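Local atomic coordinates of protein FmtA (Staphylococcus aureus, PDB entry 5ZH8), a protein that hydrolyses the D-alanyl esters of wall teichoic acid and lipoteichoic acid and affects the level of methicillin resistance. Residues Y331-N343 and Y379-T391. Numbering follows the deposited sequence.
Sequences YGFYAKPTLNRLN and YNDILKQNKPYNT
Pro337 O accepts two backbone hydrogen bonds from consecutive residues of the C-terminal tail, at 2.7 Å from Tyr389 N and 2.9 Å from Asn390 N. The first donor lies in the carbonyl plane, whereas the second stands well above it. Next to this pair, the side-chain amide of Asn390 bridges the two arms of the hairpin. Its ND2 donates to Lys336 O before the turn and to Asn340 OD1 after it, both at 2.8 Å. The bond to Lys336 O is the more bent of the two and tilted from the Asn390 amide plane; the other lies in that plane and runs almost along the Asn340 C=O direction. Asn340 ND2 is bonded in turn to Leu317 O and Tyr355 OH, which fixes the rotation of the accepting amide.

Tyr389, with CG anti to its backbone N (chi1 -176°), extends its ring beside Leu339 CA and brings CE2 to Asn340 OD1, which sits at the ring edge; Tyr389 OH is hydrogen-bonded to Asp357 OD1. On the helical side, Tyr379 OH donates to Thr338 O on an in-plane lone pair, at 2.9 Å. Leu339 CD2 packs obliquely at 3.6 Å from Tyr379 CE2, and Gln385 CB lies over the centre of one face of that ring.

The turn joining strands 333-335 and 340-346 of the antiparallel sheet, in this beta-lactamase-family fold, is thus bound both to Tyr379 of helix 371-382 and to the tail that follows. Its successive carbonyl acceptors are shared between the tail, which serves Lys336 O and Pro337 O, and Tyr379, which serves Thr338 O.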
loop_
_atom_site.group_PDB
_atom_site.type_symbol
_atom_site.label_atom_id
_atom_site.label_comp_id
_atom_site.label_asym_id
_atom_site.label_seq_id
_atom_site.Cartn_x
_atom_site.Cartn_y
_atom_site.Cartn_z
ATOM N N TYR A 331 -7.654 2.665 23.419
ATOM C CA TYR A 331 -6.676 1.685 23.899
ATOM C C TYR A 331 -6.166 0.750 22.799
ATOM O O TYR A 331 -6.050 -0.457 22.999
ATOM C CB TYR A 331 -7.265 0.896 25.082
ATOM C CG TYR A 331 -7.467 1.758 26.302
ATOM C CD1 TYR A 331 -6.402 2.038 27.163
ATOM C CD2 TYR A 331 -8.714 2.324 26.592
ATOM C CE1 TYR A 331 -6.575 2.834 28.284
ATOM C CE2 TYR A 331 -8.892 3.126 27.710
ATOM C CZ TYR A 331 -7.819 3.378 28.549
ATOM O OH TYR A 331 -7.985 4.171 29.659
ATOM N N GLY A 332 -5.877 1.325 21.636
ATOM C CA GLY A 332 -5.283 0.581 20.528
ATOM C C GLY A 332 -6.220 -0.159 19.589
ATOM O O GLY A 332 -5.750 -0.898 18.733
ATOM N N PHE A 333 -7.531 0.025 19.725
ATOM C CA PHE A 333 -8.491 -0.691 18.865
ATOM C C PHE A 333 -9.815 0.049 18.714
ATOM O O PHE A 333 -10.073 1.030 19.403
ATOM C CB PHE A 333 -8.732 -2.096 19.411
ATOM C CG PHE A 333 -9.638 -2.135 20.608
ATOM C CD1 PHE A 333 -9.137 -1.908 21.893
ATOM C CD2 PHE A 333 -10.991 -2.390 20.453
ATOM C CE1 PHE A 333 -9.974 -1.935 22.992
ATOM C CE2 PHE A 333 -11.837 -2.413 21.552
ATOM C CZ PHE A 333 -11.326 -2.187 22.821
ATOM N N TYR A 334 -10.649 -0.445 17.809
ATOM C CA TYR A 334 -11.905 0.209 17.455
ATOM C C TYR A 334 -13.123 -0.554 17.959
ATOM O O TYR A 334 -13.239 -1.750 17.741
ATOM C CB TYR A 334 -12.006 0.318 15.937
ATOM C CG TYR A 334 -10.983 1.228 15.310
ATOM C CD1 TYR A 334 -11.246 2.578 15.152
ATOM C CD2 TYR A 334 -9.755 0.738 14.859
ATOM C CE1 TYR A 334 -10.318 3.425 14.573
ATOM C CE2 TYR A 334 -8.820 1.580 14.278
ATOM C CZ TYR A 334 -9.109 2.919 14.136
ATOM O OH TYR A 334 -8.196 3.771 13.561
ATOM N N ALA A 335 -14.024 0.157 18.628
ATOM C CA ALA A 335 -15.371 -0.335 18.885
ATOM C C ALA A 335 -16.301 0.354 17.902
ATOM O O ALA A 335 -16.494 1.564 17.980
ATOM C CB ALA A 335 -15.788 -0.032 20.311
ATOM N N LYS A 336 -16.858 -0.416 16.970
ATOM C CA LYS A 336 -17.716 0.128 15.919
ATOM C C LYS A 336 -19.161 -0.371 16.071
ATOM O O LYS A 336 -19.437 -1.212 16.926
ATOM C CB LYS A 336 -17.148 -0.238 14.550
ATOM C CG LYS A 336 -15.695 0.175 14.351
ATOM C CD LYS A 336 -15.196 -0.198 12.964
ATOM C CE LYS A 336 -14.218 0.826 12.416
ATOM N NZ LYS A 336 -14.897 2.110 12.076
ATOM N N PRO A 337 -20.093 0.161 15.259
ATOM C CA PRO A 337 -21.492 -0.238 15.383
ATOM C C PRO A 337 -21.783 -1.726 15.215
ATOM O O PRO A 337 -22.556 -2.278 16.000
ATOM C CB PRO A 337 -22.175 0.563 14.280
ATOM C CG PRO A 337 -21.378 1.808 14.216
ATOM C CD PRO A 337 -19.960 1.351 14.401
ATOM N N THR A 338 -21.182 -2.367 14.216
ATOM C CA THR A 338 -21.493 -3.771 13.922
ATOM C C THR A 338 -20.398 -4.733 14.352
ATOM O O THR A 338 -20.568 -5.950 14.223
ATOM C CB THR A 338 -21.722 -3.983 12.417
ATOM O OG1 THR A 338 -20.507 -3.701 11.713
ATOM C CG2 THR A 338 -22.811 -3.082 11.906
ATOM N N LEU A 339 -19.284 -4.197 14.858
ATOM C CA LEU A 339 -18.075 -4.995 15.083
ATOM C C LEU A 339 -17.006 -4.230 15.847
ATOM O O LEU A 339 -17.051 -3.008 15.924
ATOM C CB LEU A 339 -17.497 -5.450 13.738
ATOM C CG LEU A 339 -17.173 -4.339 12.721
ATOM C CD1 LEU A 339 -15.784 -3.743 12.941
ATOM C CD2 LEU A 339 -17.297 -4.864 11.294
ATOM N N ASN A 340 -16.059 -4.969 16.418
ATOM C CA ASN A 340 -14.819 -4.397 16.945
ATOM C C ASN A 340 -13.698 -4.742 15.973
ATOM O O ASN A 340 -13.668 -5.838 15.412
ATOM C CB ASN A 340 -14.486 -4.943 18.342
ATOM C CG ASN A 340 -15.333 -4.319 19.441
ATOM O OD1 ASN A 340 -16.354 -3.681 19.175
ATOM N ND2 ASN A 340 -14.911 -4.511 20.687
ATOM N N ARG A 341 -12.768 -3.811 15.796
ATOM C CA ARG A 341 -11.748 -3.937 14.775
ATOM C C ARG A 341 -10.346 -3.644 15.308
ATOM O O ARG A 341 -10.147 -2.685 16.055
ATOM C CB ARG A 341 -12.081 -2.991 13.622
ATOM C CG ARG A 341 -10.973 -2.793 12.603
ATOM C CD ARG A 341 -11.444 -1.870 11.493
ATOM N NE ARG A 341 -10.486 -1.796 10.388
ATOM C CZ ARG A 341 -9.427 -0.987 10.353
ATOM N NH1 ARG A 341 -9.163 -0.173 11.371
ATOM N NH2 ARG A 341 -8.627 -0.991 9.304
ATOM N N LEU A 342 -9.393 -4.489 14.922
ATOM C CA LEU A 342 -7.967 -4.182 15.046
ATOM C C LEU A 342 -7.327 -4.269 13.663
ATOM O O LEU A 342 -7.778 -5.032 12.808
ATOM C CB LEU A 342 -7.244 -5.148 15.990
ATOM C CG LEU A 342 -7.529 -5.007 17.481
ATOM C CD1 LEU A 342 -8.807 -5.722 17.856
ATOM C CD2 LEU A 342 -6.382 -5.557 18.312
ATOM N N ASN A 343 -6.281 -3.478 13.457
ATOM C CA ASN A 343 -5.565 -3.485 12.199
ATOM C C ASN A 343 -4.174 -2.864 12.344
ATOM O O ASN A 343 -4.007 -1.848 13.012
ATOM C CB ASN A 343 -6.363 -2.739 11.125
ATOM C CG ASN A 343 -5.648 -2.715 9.793
ATOM O OD1 ASN A 343 -5.757 -3.643 8.993
ATOM N ND2 ASN A 343 -4.927 -1.641 9.544
ATOM N N TYR A 379 -16.619 -11.646 7.223
ATOM C CA TYR A 379 -17.428 -11.279 8.379
ATOM C C TYR A 379 -18.874 -10.909 7.995
ATOM O O TYR A 379 -19.838 -11.374 8.614
ATOM C CB TYR A 379 -16.744 -10.119 9.095
ATOM C CG TYR A 379 -17.372 -9.689 10.401
ATOM C CD1 TYR A 379 -17.083 -10.349 11.591
ATOM C CD2 TYR A 379 -18.219 -8.583 10.450
ATOM C CE1 TYR A 379 -17.638 -9.929 12.790
ATOM C CE2 TYR A 379 -18.783 -8.156 11.637
ATOM C CZ TYR A 379 -18.490 -8.827 12.806
ATOM O OH TYR A 379 -19.045 -8.390 13.985
ATOM N N ASN A 380 -19.011 -10.067 6.979
ATOM C CA ASN A 380 -20.313 -9.572 6.568
ATOM C C ASN A 380 -21.008 -10.511 5.591
ATOM O O ASN A 380 -22.167 -10.862 5.798
ATOM C CB ASN A 380 -20.179 -8.182 5.941
ATOM C CG ASN A 380 -19.631 -7.158 6.911
ATOM O OD1 ASN A 380 -19.939 -7.193 8.098
ATOM N ND2 ASN A 380 -18.832 -6.234 6.410
ATOM N N ASP A 381 -20.323 -10.917 4.526
ATOM C CA ASP A 381 -20.990 -11.676 3.471
ATOM C C ASP A 381 -21.145 -13.151 3.826
ATOM O O ASP A 381 -22.247 -13.695 3.748
ATOM C CB ASP A 381 -20.280 -11.501 2.121
ATOM C CG ASP A 381 -20.263 -10.047 1.650
ATOM O OD1 ASP A 381 -21.155 -9.268 2.058
ATOM O OD2 ASP A 381 -19.360 -9.679 0.870
ATOM N N ILE A 382 -20.059 -13.801 4.232
ATOM C CA ILE A 382 -20.110 -15.240 4.467
ATOM C C ILE A 382 -20.690 -15.566 5.842
ATOM O O ILE A 382 -21.651 -16.324 5.941
ATOM C CB ILE A 382 -18.731 -15.897 4.290
ATOM C CG1 ILE A 382 -18.232 -15.670 2.856
ATOM C CG2 ILE A 382 -18.817 -17.380 4.609
ATOM C CD1 ILE A 382 -16.853 -16.239 2.562
ATOM N N LEU A 383 -20.115 -14.990 6.894
ATOM C CA LEU A 383 -20.598 -15.227 8.259
ATOM C C LEU A 383 -21.842 -14.411 8.627
ATOM O O LEU A 383 -22.442 -14.657 9.666
ATOM C CB LEU A 383 -19.485 -14.954 9.275
ATOM C CG LEU A 383 -18.206 -15.789 9.119
ATOM C CD1 LEU A 383 -17.193 -15.360 10.165
ATOM C CD2 LEU A 383 -18.483 -17.274 9.232
ATOM N N LYS A 384 -22.207 -13.439 7.789
ATOM C CA LYS A 384 -23.457 -12.669 7.929
ATOM C C LYS A 384 -23.589 -11.957 9.283
ATOM O O LYS A 384 -24.637 -12.018 9.934
ATOM C CB LYS A 384 -24.667 -13.561 7.652
ATOM C CG LYS A 384 -24.661 -14.139 6.258
ATOM C CD LYS A 384 -25.849 -15.065 6.029
ATOM C CE LYS A 384 -25.693 -16.397 6.758
ATOM N NZ LYS A 384 -26.563 -17.466 6.170
ATOM N N GLN A 385 -22.518 -11.274 9.684
ATOM C CA GLN A 385 -22.468 -10.567 10.969
ATOM C C GLN A 385 -22.659 -9.060 10.840
ATOM O O GLN A 385 -22.369 -8.315 11.769
ATOM C CB GLN A 385 -21.137 -10.857 11.665
ATOM C CG GLN A 385 -20.939 -12.324 11.978
ATOM C CD GLN A 385 -22.017 -12.854 12.899
ATOM O OE1 GLN A 385 -22.077 -12.491 14.067
ATOM N NE2 GLN A 385 -22.878 -13.709 12.371
ATOM N N ASN A 386 -23.140 -8.606 9.691
ATOM C CA ASN A 386 -23.404 -7.198 9.508
ATOM C C ASN A 386 -24.705 -6.856 10.243
ATOM O O ASN A 386 -25.787 -6.865 9.667
ATOM C CB ASN A 386 -23.483 -6.855 8.022
ATOM C CG ASN A 386 -23.590 -5.364 7.776
ATOM O OD1 ASN A 386 -23.123 -4.554 8.583
ATOM N ND2 ASN A 386 -24.211 -4.991 6.665
ATOM N N LYS A 387 -24.588 -6.575 11.532
ATOM C CA LYS A 387 -25.761 -6.329 12.361
ATOM C C LYS A 387 -25.355 -5.624 13.656
ATOM O O LYS A 387 -24.198 -5.719 14.068
ATOM C CB LYS A 387 -26.460 -7.657 12.664
ATOM C CG LYS A 387 -25.591 -8.664 13.394
ATOM C CD LYS A 387 -26.182 -10.062 13.350
ATOM C CE LYS A 387 -25.472 -10.973 14.344
ATOM N NZ LYS A 387 -25.943 -12.388 14.268
ATOM N N PRO A 388 -26.304 -4.925 14.308
ATOM C CA PRO A 388 -25.972 -4.106 15.466
ATOM C C PRO A 388 -25.181 -4.862 16.519
ATOM O O PRO A 388 -25.511 -6.001 16.840
ATOM C CB PRO A 388 -27.339 -3.721 16.023
ATOM C CG PRO A 388 -28.236 -3.749 14.841
ATOM C CD PRO A 388 -27.748 -4.903 14.029
ATOM N N TYR A 389 -24.141 -4.220 17.039
ATOM C CA TYR A 389 -23.282 -4.820 18.053
ATOM C C TYR A 389 -23.051 -3.855 19.216
ATOM O O TYR A 389 -23.367 -4.176 20.354
ATOM C CB TYR A 389 -21.952 -5.259 17.429
ATOM C CG TYR A 389 -21.029 -5.975 18.385
ATOM C CD1 TYR A 389 -21.499 -7.005 19.202
ATOM C CD2 TYR A 389 -19.676 -5.636 18.475
ATOM C CE1 TYR A 389 -20.655 -7.663 20.082
ATOM C CE2 TYR A 389 -18.831 -6.293 19.359
ATOM C CZ TYR A 389 -19.331 -7.303 20.154
ATOM O OH TYR A 389 -18.500 -7.965 21.012
ATOM N N ASN A 390 -22.496 -2.684 18.918
ATOM C CA ASN A 390 -22.314 -1.620 19.901
ATOM C C ASN A 390 -23.245 -0.474 19.557
ATOM O O ASN A 390 -23.573 -0.270 18.391
ATOM C CB ASN A 390 -20.866 -1.110 19.895
ATOM C CG ASN A 390 -19.859 -2.203 20.194
ATOM O OD1 ASN A 390 -20.061 -3.007 21.100
ATOM N ND2 ASN A 390 -18.765 -2.233 19.437
ATOM N N THR A 391 -23.654 0.278 20.576
ATOM C CA THR A 391 -24.595 1.376 20.410
ATOM C C THR A 391 -23.949 2.694 20.789
ATOM O O THR A 391 -23.545 2.889 21.930
ATOM C CB THR A 391 -25.857 1.165 21.262
ATOM O OG1 THR A 391 -26.420 -0.116 20.967
ATOM C CG2 THR A 391 -26.892 2.238 20.974
#